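Local coordinates for putative HAD family hydrolase (Streptomyces avermitilis, PDB 3MMZ) that acts as the HAD-family phosphatase part of a larger protein whose remaining portion probably makes CMP-N-acylneuraminate, and probably works in N-acetylneuraminate metabolism, at the interface of chains A and B. Residues are numbered along the deposited sequence; one frame, centred on the assembly and turned at random. Chains: chain A/B, putative HAD family hydrolase.

Contact 1 and contact 2 are neighbouring stretches of one interface. The centres of their C-alpha atoms lie about 11 Å apart. A:Val40 belongs to both. Strand 36-41 and helix 67-76 of chain A serve both contacts, and strand 27-30 of chain B runs from one to the other. Contact 1 is mostly apolar and lies at the B:Ile30 end of strand 27-30. Contact 2 is charged and carries an arginine of chain A to the catalytic aspartate region of chain B. Together they join the strand edges of two copies and bring one subunit close to the active site of the next, in keeping with a homotetramer.

Contact 1: the interface of chains A and B. Residues chain A 37-38, 40, 68, 71-72; chain B 30-32.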
# COMPACT_ATOMS: atom_id res chain seq x y z
N PHE A 37 -7.02 -26.49 -3.03
CA PHE A 37 -6.96 -25.73 -4.27
C PHE A 37 -5.92 -24.63 -4.06
O PHE A 37 -5.85 -24.06 -2.97
CB PHE A 37 -8.31 -25.06 -4.59
CG PHE A 37 -9.49 -25.99 -4.59
CD1 PHE A 37 -10.08 -26.40 -3.39
CD2 PHE A 37 -10.06 -26.40 -5.79
CE1 PHE A 37 -11.19 -27.26 -3.39
CE2 PHE A 37 -11.19 -27.24 -5.81
CZ PHE A 37 -11.75 -27.67 -4.61
N VAL A 38 -5.10 -24.33 -5.08
CA VAL A 38 -4.14 -23.23 -4.98
C VAL A 38 -4.21 -22.38 -6.23
O VAL A 38 -4.67 -22.86 -7.27
CB VAL A 38 -2.66 -23.71 -4.78
CG1 VAL A 38 -2.54 -24.58 -3.54
CG2 VAL A 38 -2.17 -24.46 -6.03
N VAL A 40 -2.21 -20.34 -9.15
CA VAL A 40 -0.95 -20.16 -9.87
C VAL A 40 -1.08 -19.01 -10.86
O VAL A 40 -2.19 -18.49 -11.10
CB VAL A 40 -0.52 -21.45 -10.61
CG1 VAL A 40 -0.12 -22.52 -9.60
CG2 VAL A 40 -1.63 -21.96 -11.55
N VAL A 68 -2.09 -31.58 -6.25
CA VAL A 68 -2.27 -30.31 -6.97
C VAL A 68 -0.97 -29.93 -7.70
O VAL A 68 -1.01 -29.47 -8.85
CB VAL A 68 -2.77 -29.16 -6.06
CG1 VAL A 68 -2.89 -27.87 -6.85
CG2 VAL A 68 -4.12 -29.52 -5.44
N ALA A 71 -0.69 -31.86 -10.96
CA ALA A 71 -1.57 -31.28 -11.97
C ALA A 71 -0.90 -30.07 -12.64
O ALA A 71 -0.93 -29.95 -13.87
CB ALA A 71 -2.91 -30.89 -11.36
N ARG A 72 -0.30 -29.20 -11.84
CA ARG A 72 0.42 -28.02 -12.37
C ARG A 72 1.61 -28.43 -13.22
O ARG A 72 1.83 -27.89 -14.30
CB ARG A 72 0.91 -27.10 -11.25
CG ARG A 72 1.61 -25.80 -11.75
CD ARG A 72 0.68 -24.99 -12.66
NE ARG A 72 1.24 -23.68 -13.00
CZ ARG A 72 0.81 -22.90 -13.99
NH1 ARG A 72 -0.20 -23.29 -14.76
NH2 ARG A 72 1.40 -21.73 -14.21
N ILE B 30 -6.46 -23.95 -9.23
CA ILE B 30 -6.43 -25.31 -9.72
C ILE B 30 -6.73 -26.31 -8.63
O ILE B 30 -6.39 -26.10 -7.45
CB ILE B 30 -5.08 -25.66 -10.42
CG1 ILE B 30 -3.89 -25.34 -9.50
CG2 ILE B 30 -4.96 -24.89 -11.73
CD1 ILE B 30 -2.53 -25.89 -10.01
N ASP B 31 -7.38 -27.40 -9.02
CA ASP B 31 -7.57 -28.52 -8.11
C ASP B 31 -6.66 -29.69 -8.50
O ASP B 31 -5.89 -29.59 -9.46
CB ASP B 31 -9.05 -28.93 -8.06
CG ASP B 31 -9.52 -29.68 -9.31
OD1 ASP B 31 -8.71 -29.99 -10.21
OD2 ASP B 31 -10.73 -29.97 -9.37
N SER B 32 -6.75 -30.79 -7.75
CA SER B 32 -5.88 -31.95 -7.96
C SER B 32 -6.02 -32.64 -9.32
O SER B 32 -5.13 -33.39 -9.74
CB SER B 32 -6.08 -32.96 -6.84
OG SER B 32 -7.41 -33.44 -6.85
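A:Val38 and B:Ile30 pair in an antiparallel beta bridge, so this interface joins two copies by their strand edges and extends the sheet across the subunit boundary. Strand 36-41 of chain A meets strand 27-30 of chain B. B:Ile30 N donates to A:Val38 O at 2.9 Å, and the bond is nearly straight, with 166° at the hydrogen. The return bond from A:Val38 N to B:Ile30 O is longer, 3.2 Å.

B:Ile30 is the main apolar plug. Its CG1 lies between the backbone N and the carbonyl carbon (chi1 53°), and the chain then runs on extended to CD1. This puts the CD1 methyl against helix 67-76 of chain A. B:Ile30 CD1 meets the A:Val68 CG1 methyl at 3.7 Å and the A:Arg72 CB methylene at 3.9 Å. A:Val40 CG1 borders the same methyl more distantly. A:Val38 CG2 packs against B:Ile30 CG1 from the strand side. The isoleucine tip is therefore held between strand and helix.

A:Val68 divides its two methyls. With CG1 anti to the backbone N (chi1 178°), that branch faces B:Ile30 while CG2 faces the backbone of B:Ser32. A:Val68 CG2 comes within 3.7 Å of B:Ser32 N. One turn on, the A:Ala71 CB methyl rests 3.7 Å from the carbonyl oxygen B:Ser32 O.

At the other end, the B:Asp31 CB methylene approaches the CD2-CE2 rim of the A:Phe37 ring obliquely from one side. B:Asp31 CB lies 3.5 Å from A:Phe37 CE2. The methylene, not the carboxylate, does the touching.

Within chain A, A:Val40 CG2 sits over the centre of one face of the A:Arg72 guanidinium, which may help to hold it in place. The site gives the protein a continuous sheet and a small hydrophobic core between subunits, which should stabilise the tetramer.

Contact 2: the interface of chains A and B. Residues chain A 40, 42, 75; chain B 20, 26, 28, 36, 64, 66.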
# COMPACT_ATOMS: atom_id res chain seq x y z
N VAL A 40 -2.21 -20.34 -9.15
CA VAL A 40 -0.95 -20.16 -9.87
C VAL A 40 -1.08 -19.01 -10.86
O VAL A 40 -2.19 -18.49 -11.10
CB VAL A 40 -0.52 -21.45 -10.61
CG1 VAL A 40 -0.12 -22.52 -9.60
CG2 VAL A 40 -1.63 -21.96 -11.55
N ARG A 42 -0.41 -17.09 -14.57
CA ARG A 42 -0.23 -17.29 -16.02
C ARG A 42 1.13 -16.81 -16.54
O ARG A 42 1.69 -17.39 -17.47
CB ARG A 42 -1.35 -16.63 -16.83
CG ARG A 42 -2.71 -17.31 -16.69
CD ARG A 42 -3.06 -18.10 -17.95
NE ARG A 42 -4.46 -18.52 -17.96
CZ ARG A 42 -4.91 -19.76 -17.75
NH1 ARG A 42 -4.05 -20.77 -17.49
NH2 ARG A 42 -6.22 -20.01 -17.79
N LYS A 75 0.59 -29.57 -16.70
CA LYS A 75 0.26 -28.40 -17.52
C LYS A 75 1.53 -27.72 -18.04
O LYS A 75 1.60 -27.37 -19.22
CB LYS A 75 -0.62 -27.43 -16.71
CG LYS A 75 -1.04 -26.16 -17.44
CD LYS A 75 -1.99 -26.46 -18.58
CE LYS A 75 -2.89 -25.27 -18.91
NZ LYS A 75 -2.10 -24.00 -19.00
N ASP B 20 -7.60 -13.46 -19.92
CA ASP B 20 -6.71 -13.62 -18.76
C ASP B 20 -5.81 -12.39 -18.61
O ASP B 20 -5.19 -11.97 -19.58
CB ASP B 20 -5.87 -14.90 -18.87
CG ASP B 20 -6.72 -16.16 -18.79
OD1 ASP B 20 -7.06 -16.58 -17.68
OD2 ASP B 20 -7.06 -16.74 -19.84
N ASP B 26 -4.80 -12.58 -13.93
CA ASP B 26 -3.82 -13.52 -14.49
C ASP B 26 -3.53 -14.73 -13.60
O ASP B 26 -2.61 -15.49 -13.87
CB ASP B 26 -2.50 -12.81 -14.83
CG ASP B 26 -2.26 -12.71 -16.32
OD1 ASP B 26 -2.93 -13.42 -17.09
OD2 ASP B 26 -1.37 -11.91 -16.72
N VAL B 28 -4.91 -18.40 -11.84
CA VAL B 28 -5.84 -19.50 -12.08
C VAL B 28 -5.85 -20.36 -10.84
O VAL B 28 -4.80 -20.75 -10.35
CB VAL B 28 -5.37 -20.38 -13.29
CG1 VAL B 28 -6.39 -21.45 -13.60
CG2 VAL B 28 -5.15 -19.51 -14.51
N GLU B 36 -9.55 -25.97 -13.74
CA GLU B 36 -9.19 -24.57 -13.63
C GLU B 36 -10.39 -23.67 -13.32
O GLU B 36 -11.50 -23.90 -13.81
CB GLU B 36 -8.49 -24.12 -14.92
CG GLU B 36 -7.16 -24.84 -15.18
CD GLU B 36 -6.57 -24.48 -16.54
OE1 GLU B 36 -7.33 -24.33 -17.51
OE2 GLU B 36 -5.32 -24.36 -16.64
N GLU B 64 -6.17 -18.88 -25.03
CA GLU B 64 -6.31 -20.00 -24.13
C GLU B 64 -7.44 -20.91 -24.57
O GLU B 64 -8.52 -20.44 -24.94
CB GLU B 64 -6.56 -19.50 -22.71
CG GLU B 64 -5.33 -19.50 -21.81
CD GLU B 64 -5.18 -20.80 -21.04
OE1 GLU B 64 -6.18 -21.54 -20.90
OE2 GLU B 64 -4.06 -21.08 -20.56
N ASN B 66 -9.03 -21.75 -22.84
CA ASN B 66 -9.65 -21.42 -21.57
C ASN B 66 -11.00 -22.08 -21.34
O ASN B 66 -11.96 -21.76 -22.01
CB ASN B 66 -9.74 -19.90 -21.38
CG ASN B 66 -9.98 -19.49 -19.94
OD1 ASN B 66 -10.99 -19.84 -19.34
ND2 ASN B 66 -9.04 -18.73 -19.37
O HOH W 1 -2.27 -22.61 -21.46
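A:Val40 and B:Val28 form an antiparallel bridge with backbone bonds in both directions, and A:Arg42 N, at the start of helix 42-53, donates to B:Asp26 O at 2.8 Å in a nearly straight bond (173° at the hydrogen).

The A:Arg42 side chain then reaches into chain B. CG is anti to the carbonyl carbon (chi1 -70°), and a bend at chi2 carries the guanidinium past B:Asp26. The B:Val28 CG2 methyl sits over the centre of one guanidinium face, 3.3 Å from A:Arg42 CZ. The B:Glu64 carboxylate stacks on the opposite face with OE2 displaced toward the rim, but is poorly ordered. B:Glu64 OE2 forms a salt bridge with A:Arg42 NH1 at 3.1 Å, but no N-H is directed at it, so the pair is electrostatic. B:Glu36 OE2 lies at the edge, in plane, as a looser salt-bridge partner of NH1.

A:Arg42 NE makes a weak hydrogen bond of 3.2 Å to B:Asp20 OD1, with the two flat groups turned 83° apart. B:Asn66 ND2 positions this aspartate by donating to the syn lone pair of B:Asp20 OD2 at 2.8 Å. Water 1, 2.8 Å from A:Lys75 NZ, links it to B:Glu64 OE2, a bridge as uncertain as that side chain.

B:Asp20 is the second aspartate of the HAD DxD motif and a calcium ligand. The site lies where the loop after B:Asp20 leads into strand 27-30, with helices 42-53 and 67-76 of chain A beside it.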